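Beta-glucuronidase (uncultured Clostridium sp., PDB 6U7J) probably hydrolyses beta-D-glucuronides, acting as a gut microbial beta-glucuronidase that can release estrogens from their glucuronide conjugates. Local coordinates at residues Val409-Glu423 against Arg443-Lys457. Sequence-based numbering, arbitrary orientation.
Sequences VVMWSITNEPHSSEE and RPITGTMNVDVEEDK. Unlike the reference sequence in segment 443-457: E455 (reference Asp).
S420 OG is gripped twice: it donates to D456 OD1 at 2.8 Å, on the anti side of the carboxylate, and accepts a hydrogen bond from a water that also bridges P418 O and N450 N. With chi1 at 60°, this hydroxyl lies between its backbone N and carbonyl carbon, where V451 CG2 and M449 SD pack against it. Further along, K457 links the two loops, NZ donating to S421 O at 2.8 Å and also to E455 O. The loops extend neighbouring parallel strands, 409-416 and 445-449, of the family 2 TIM barrel, joined by helix 424-439 in a beta-alpha-beta crossover. W412 and S413 pair with I445 and T446; a beta bulge then shifts the register by one before N416 meets T448. There T448 OG1 donates to N416 OD1 from above the amide plane (2.8 Å), and E417 N binds T448 O, with a weak second bond to T448 OG1. N416 closes the fourth barrel strand and E417 follows, consistent with the Asn-Glu signature of clan GH-A, whose glutamate is the general acid/base. At the opposite end, R443 NE meets V409 O at 2.7 Å, in the guanidinium plane. Its chain, extended from CG to NE, brings CD 3.4 Å above the W412 ring plane, offset toward the rim, with V409 CG1 on the same side. I445 CD1 abuts the ring edge, and D440 binds R443 NH1 and W412 NE1.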
loop_
_atom_site.group_PDB
_atom_site.type_symbol
_atom_site.label_atom_id
_atom_site.label_comp_id
_atom_site.label_asym_id
_atom_site.label_seq_id
_atom_site.Cartn_x
_atom_site.Cartn_y
_atom_site.Cartn_z
ATOM N N VAL B 409 -5.305 28.375 -26.247
ATOM C CA VAL B 409 -5.213 29.324 -25.145
ATOM C C VAL B 409 -6.382 30.302 -25.195
ATOM O O VAL B 409 -6.479 31.112 -26.118
ATOM C CB VAL B 409 -3.884 30.073 -25.159
ATOM C CG1 VAL B 409 -3.861 31.189 -24.097
ATOM C CG2 VAL B 409 -2.761 29.094 -24.936
ATOM N N VAL B 410 -7.278 30.251 -24.199
ATOM C CA VAL B 410 -8.401 31.179 -24.184
ATOM C C VAL B 410 -8.296 32.203 -23.074
ATOM O O VAL B 410 -9.154 33.103 -22.998
ATOM C CB VAL B 410 -9.751 30.445 -24.114
ATOM C CG1 VAL B 410 -9.824 29.399 -25.232
ATOM C CG2 VAL B 410 -9.972 29.824 -22.720
ATOM N N MET B 411 -7.265 32.137 -22.239
ATOM C CA MET B 411 -7.181 33.072 -21.130
ATOM C C MET B 411 -5.767 33.042 -20.564
ATOM O O MET B 411 -5.107 32.001 -20.591
ATOM C CB MET B 411 -8.219 32.726 -20.047
ATOM C CG MET B 411 -8.287 33.721 -18.885
ATOM S SD MET B 411 -9.873 33.706 -17.996
ATOM C CE MET B 411 -9.962 31.994 -17.479
ATOM N N TRP B 412 -5.301 34.201 -20.080
ATOM C CA TRP B 412 -4.006 34.315 -19.421
ATOM C C TRP B 412 -4.240 34.419 -17.926
ATOM O O TRP B 412 -5.039 35.246 -17.483
ATOM C CB TRP B 412 -3.207 35.548 -19.873
ATOM C CG TRP B 412 -3.008 35.702 -21.356
ATOM C CD1 TRP B 412 -3.571 36.643 -22.147
ATOM C CD2 TRP B 412 -2.165 34.912 -22.209
ATOM N NE1 TRP B 412 -3.165 36.479 -23.447
ATOM C CE2 TRP B 412 -2.301 35.424 -23.517
ATOM C CE3 TRP B 412 -1.325 33.810 -22.000
ATOM C CZ2 TRP B 412 -1.631 34.878 -24.613
ATOM C CZ3 TRP B 412 -0.661 33.264 -23.087
ATOM C CH2 TRP B 412 -0.814 33.802 -24.378
ATOM N N SER B 413 -3.536 33.602 -17.150
ATOM C CA SER B 413 -3.490 33.785 -15.711
ATOM C C SER B 413 -2.137 34.379 -15.365
ATOM O O SER B 413 -1.103 33.818 -15.735
ATOM C CB SER B 413 -3.709 32.473 -14.955
ATOM O OG SER B 413 -3.338 32.638 -13.604
ATOM N N ILE B 414 -2.145 35.506 -14.653
ATOM C CA ILE B 414 -0.929 36.286 -14.458
ATOM C C ILE B 414 -0.277 36.029 -13.117
ATOM O O ILE B 414 0.832 36.542 -12.879
ATOM C CB ILE B 414 -1.210 37.796 -14.606
ATOM C CG1 ILE B 414 -2.191 38.241 -13.530
ATOM C CG2 ILE B 414 -1.745 38.094 -16.008
ATOM C CD1 ILE B 414 -2.218 39.737 -13.315
ATOM N N THR B 415 -0.926 35.267 -12.233
ATOM C CA THR B 415 -0.427 35.011 -10.894
ATOM C C THR B 415 -1.268 33.917 -10.245
ATOM O O THR B 415 -2.458 33.754 -10.546
ATOM C CB THR B 415 -0.445 36.286 -10.032
ATOM O OG1 THR B 415 0.216 36.044 -8.791
ATOM C CG2 THR B 415 -1.867 36.746 -9.753
ATOM N N ASN B 416 -0.633 33.162 -9.361
ATOM C CA ASN B 416 -1.326 32.160 -8.567
ATOM C C ASN B 416 -1.145 32.501 -7.098
ATOM O O ASN B 416 -0.013 32.518 -6.598
ATOM C CB ASN B 416 -0.820 30.746 -8.875
ATOM C CG ASN B 416 -1.502 29.697 -8.028
ATOM O OD1 ASN B 416 -2.606 29.243 -8.344
ATOM N ND2 ASN B 416 -0.853 29.310 -6.943
ATOM N N GLU B 417 -2.252 32.828 -6.433
ATOM C CA GLU B 417 -2.300 33.005 -4.988
ATOM C C GLU B 417 -1.292 34.045 -4.435
ATOM O O GLU B 417 -0.545 33.771 -3.545
ATOM C CB GLU B 417 -2.075 31.670 -4.286
ATOM C CG GLU B 417 -3.170 30.622 -4.550
ATOM C CD GLU B 417 -3.094 29.415 -3.590
ATOM O OE1 GLU B 417 -2.031 29.173 -2.980
ATOM O OE2 GLU B 417 -4.107 28.704 -3.452
ATOM N N PRO B 418 -1.317 35.267 -4.989
ATOM C CA PRO B 418 -0.509 36.328 -4.380
ATOM C C PRO B 418 -1.176 36.806 -3.103
ATOM O O PRO B 418 -2.378 36.643 -2.901
ATOM C CB PRO B 418 -0.511 37.429 -5.451
ATOM C CG PRO B 418 -1.876 37.297 -6.065
ATOM C CD PRO B 418 -2.195 35.800 -6.050
ATOM N N HIS B 419 -0.374 37.410 -2.227
ATOM C CA HIS B 419 -0.915 37.966 -0.986
ATOM C C HIS B 419 -1.572 39.307 -1.313
ATOM O O HIS B 419 -1.076 40.389 -0.988
ATOM C CB HIS B 419 0.175 38.108 0.063
ATOM C CG HIS B 419 -0.358 38.304 1.450
ATOM N ND1 HIS B 419 0.164 39.231 2.328
ATOM C CD2 HIS B 419 -1.368 37.688 2.111
ATOM C CE1 HIS B 419 -0.502 39.178 3.468
ATOM N NE2 HIS B 419 -1.438 38.253 3.361
ATOM N N SER B 420 -2.710 39.213 -2.000
ATOM C CA SER B 420 -3.352 40.369 -2.613
ATOM C C SER B 420 -4.229 41.150 -1.635
ATOM O O SER B 420 -4.962 42.049 -2.061
ATOM C CB SER B 420 -4.172 39.925 -3.834
ATOM O OG SER B 420 -5.190 39.000 -3.480
ATOM N N SER B 421 -4.176 40.814 -0.348
ATOM C CA SER B 421 -4.797 41.626 0.692
ATOM C C SER B 421 -3.989 42.873 1.021
ATOM O O SER B 421 -4.528 43.789 1.648
ATOM C CB SER B 421 -4.955 40.802 1.961
ATOM O OG SER B 421 -3.663 40.466 2.444
ATOM N N GLU B 422 -2.709 42.917 0.633
ATOM C CA GLU B 422 -1.854 44.066 0.898
ATOM C C GLU B 422 -2.176 45.207 -0.059
ATOM O O GLU B 422 -2.339 44.994 -1.264
ATOM C CB GLU B 422 -0.378 43.682 0.751
ATOM C CG GLU B 422 0.082 42.565 1.687
ATOM C CD GLU B 422 1.514 42.099 1.407
ATOM O OE1 GLU B 422 2.320 42.900 0.887
ATOM O OE2 GLU B 422 1.835 40.924 1.705
ATOM N N GLU B 423 -2.253 46.430 0.480
ATOM C CA GLU B 423 -2.581 47.583 -0.356
ATOM C C GLU B 423 -1.534 47.798 -1.441
ATOM O O GLU B 423 -1.873 48.129 -2.587
ATOM C CB GLU B 423 -2.725 48.844 0.501
ATOM C CG GLU B 423 -3.092 50.106 -0.292
ATOM C CD GLU B 423 -4.376 49.954 -1.105
ATOM O OE1 GLU B 423 -4.402 50.377 -2.284
ATOM O OE2 GLU B 423 -5.358 49.405 -0.573
ATOM N N ARG B 443 -7.880 38.208 -25.505
ATOM C CA ARG B 443 -8.063 37.136 -24.531
ATOM C C ARG B 443 -8.324 37.689 -23.137
ATOM O O ARG B 443 -7.671 38.650 -22.713
ATOM C CB ARG B 443 -6.844 36.200 -24.482
ATOM C CG ARG B 443 -6.785 35.140 -25.571
ATOM C CD ARG B 443 -5.468 34.345 -25.440
ATOM N NE ARG B 443 -5.203 33.432 -26.554
ATOM C CZ ARG B 443 -4.440 33.734 -27.601
ATOM N NH1 ARG B 443 -3.874 34.926 -27.689
ATOM N NH2 ARG B 443 -4.245 32.851 -28.565
ATOM N N PRO B 444 -9.276 37.105 -22.420
ATOM C CA PRO B 444 -9.501 37.463 -21.014
ATOM C C PRO B 444 -8.265 37.231 -20.151
ATOM O O PRO B 444 -7.402 36.409 -20.460
ATOM C CB PRO B 444 -10.634 36.523 -20.584
ATOM C CG PRO B 444 -11.208 35.992 -21.822
ATOM C CD PRO B 444 -10.238 36.124 -22.935
ATOM N N ILE B 445 -8.225 37.951 -19.032
ATOM C CA ILE B 445 -7.118 37.984 -18.086
ATOM C C ILE B 445 -7.654 37.541 -16.730
ATOM O O ILE B 445 -8.770 37.919 -16.357
ATOM C CB ILE B 445 -6.534 39.414 -17.991
ATOM C CG1 ILE B 445 -5.880 39.821 -19.303
ATOM C CG2 ILE B 445 -5.568 39.539 -16.833
ATOM C CD1 ILE B 445 -4.844 38.864 -19.742
ATOM N N THR B 446 -6.863 36.759 -15.983
ATOM C CA THR B 446 -7.247 36.378 -14.623
ATOM C C THR B 446 -6.007 36.123 -13.770
ATOM O O THR B 446 -4.864 36.260 -14.218
ATOM C CB THR B 446 -8.162 35.146 -14.610
ATOM O OG1 THR B 446 -8.652 34.926 -13.281
ATOM C CG2 THR B 446 -7.412 33.901 -15.054
ATOM N N GLY B 447 -6.267 35.788 -12.510
ATOM C CA GLY B 447 -5.282 35.325 -11.547
ATOM C C GLY B 447 -6.068 34.678 -10.427
ATOM O O GLY B 447 -7.235 35.013 -10.209
ATOM N N THR B 448 -5.449 33.724 -9.735
ATOM C CA THR B 448 -6.195 32.948 -8.759
ATOM C C THR B 448 -6.010 33.509 -7.357
ATOM O O THR B 448 -4.934 33.981 -6.983
ATOM C CB THR B 448 -5.795 31.469 -8.765
ATOM O OG1 THR B 448 -4.473 31.325 -8.222
ATOM C CG2 THR B 448 -5.854 30.913 -10.173
ATOM N N MET B 449 -7.078 33.409 -6.572
ATOM C CA MET B 449 -7.167 33.985 -5.242
ATOM C C MET B 449 -7.036 32.915 -4.177
ATOM O O MET B 449 -7.604 31.824 -4.301
ATOM C CB MET B 449 -8.519 34.680 -5.041
ATOM C CG MET B 449 -8.750 35.890 -5.918
ATOM S SD MET B 449 -7.761 37.246 -5.315
ATOM C CE MET B 449 -6.477 37.267 -6.570
ATOM N N ASN B 450 -6.345 33.257 -3.096
ATOM C CA ASN B 450 -6.496 32.512 -1.857
ATOM C C ASN B 450 -6.867 33.370 -0.653
ATOM O O ASN B 450 -7.439 32.824 0.291
ATOM C CB ASN B 450 -5.219 31.721 -1.540
ATOM C CG ASN B 450 -4.186 32.561 -0.863
ATOM O OD1 ASN B 450 -3.627 33.470 -1.470
ATOM N ND2 ASN B 450 -3.938 32.293 0.412
ATOM N N VAL B 451 -6.590 34.685 -0.652
ATOM C CA VAL B 451 -6.928 35.554 0.480
ATOM C C VAL B 451 -8.444 35.678 0.587
ATOM O O VAL B 451 -9.168 35.349 -0.358
ATOM C CB VAL B 451 -6.300 36.955 0.351
ATOM C CG1 VAL B 451 -4.776 36.891 0.210
ATOM C CG2 VAL B 451 -6.924 37.709 -0.817
ATOM N N ASP B 452 -8.929 36.182 1.724
ATOM C CA ASP B 452 -10.366 36.323 1.938
ATOM C C ASP B 452 -10.956 37.354 0.977
ATOM O O ASP B 452 -10.311 38.355 0.638
ATOM C CB ASP B 452 -10.651 36.723 3.391
ATOM C CG ASP B 452 -10.158 35.680 4.404
ATOM O OD1 ASP B 452 -10.269 34.463 4.121
ATOM O OD2 ASP B 452 -9.669 36.073 5.491
ATOM N N VAL B 453 -12.190 37.104 0.530
ATOM C CA VAL B 453 -12.812 37.981 -0.460
ATOM C C VAL B 453 -12.939 39.406 0.067
ATOM O O VAL B 453 -12.801 40.372 -0.695
ATOM C CB VAL B 453 -14.178 37.418 -0.896
ATOM C CG1 VAL B 453 -15.082 37.180 0.317
ATOM C CG2 VAL B 453 -14.844 38.355 -1.891
ATOM N N GLU B 454 -13.182 39.566 1.370
ATOM C CA GLU B 454 -13.250 40.902 1.955
ATOM C C GLU B 454 -11.927 41.647 1.824
ATOM O O GLU B 454 -11.919 42.874 1.690
ATOM C CB GLU B 454 -13.653 40.813 3.430
ATOM C CG GLU B 454 -14.972 40.102 3.662
ATOM C CD GLU B 454 -14.793 38.604 3.861
ATOM O OE1 GLU B 454 -13.644 38.119 3.715
ATOM O OE2 GLU B 454 -15.798 37.914 4.158
ATOM N N GLU B 455 -10.802 40.930 1.837
ATOM C CA GLU B 455 -9.501 41.574 1.854
ATOM C C GLU B 455 -8.851 41.701 0.483
ATOM O O GLU B 455 -7.903 42.482 0.344
ATOM C CB GLU B 455 -8.562 40.815 2.791
ATOM C CG GLU B 455 -9.169 40.555 4.156
ATOM C CD GLU B 455 -8.282 41.044 5.287
ATOM O OE1 GLU B 455 -8.371 40.473 6.395
ATOM O OE2 GLU B 455 -7.493 41.995 5.067
ATOM N N ASP B 456 -9.333 40.977 -0.525
ATOM C CA ASP B 456 -8.707 41.043 -1.838
ATOM C C ASP B 456 -8.760 42.465 -2.374
ATOM O O ASP B 456 -9.727 43.200 -2.152
ATOM C CB ASP B 456 -9.392 40.113 -2.843
ATOM C CG ASP B 456 -8.808 40.260 -4.243
ATOM O OD1 ASP B 456 -7.567 40.205 -4.357
ATOM O OD2 ASP B 456 -9.561 40.461 -5.218
ATOM N N LYS B 457 -7.715 42.845 -3.108
ATOM C CA LYS B 457 -7.640 44.190 -3.647
ATOM C C LYS B 457 -7.272 44.239 -5.125
ATOM O O LYS B 457 -7.003 45.331 -5.633
ATOM C CB LYS B 457 -6.656 45.022 -2.821
ATOM C CG LYS B 457 -7.224 45.387 -1.445
ATOM C CD LYS B 457 -6.206 46.055 -0.554
ATOM C CE LYS B 457 -6.749 46.205 0.846
ATOM N NZ LYS B 457 -7.086 44.877 1.443
HETATM O O HOH W 1 -4.866 35.908 -3.225
#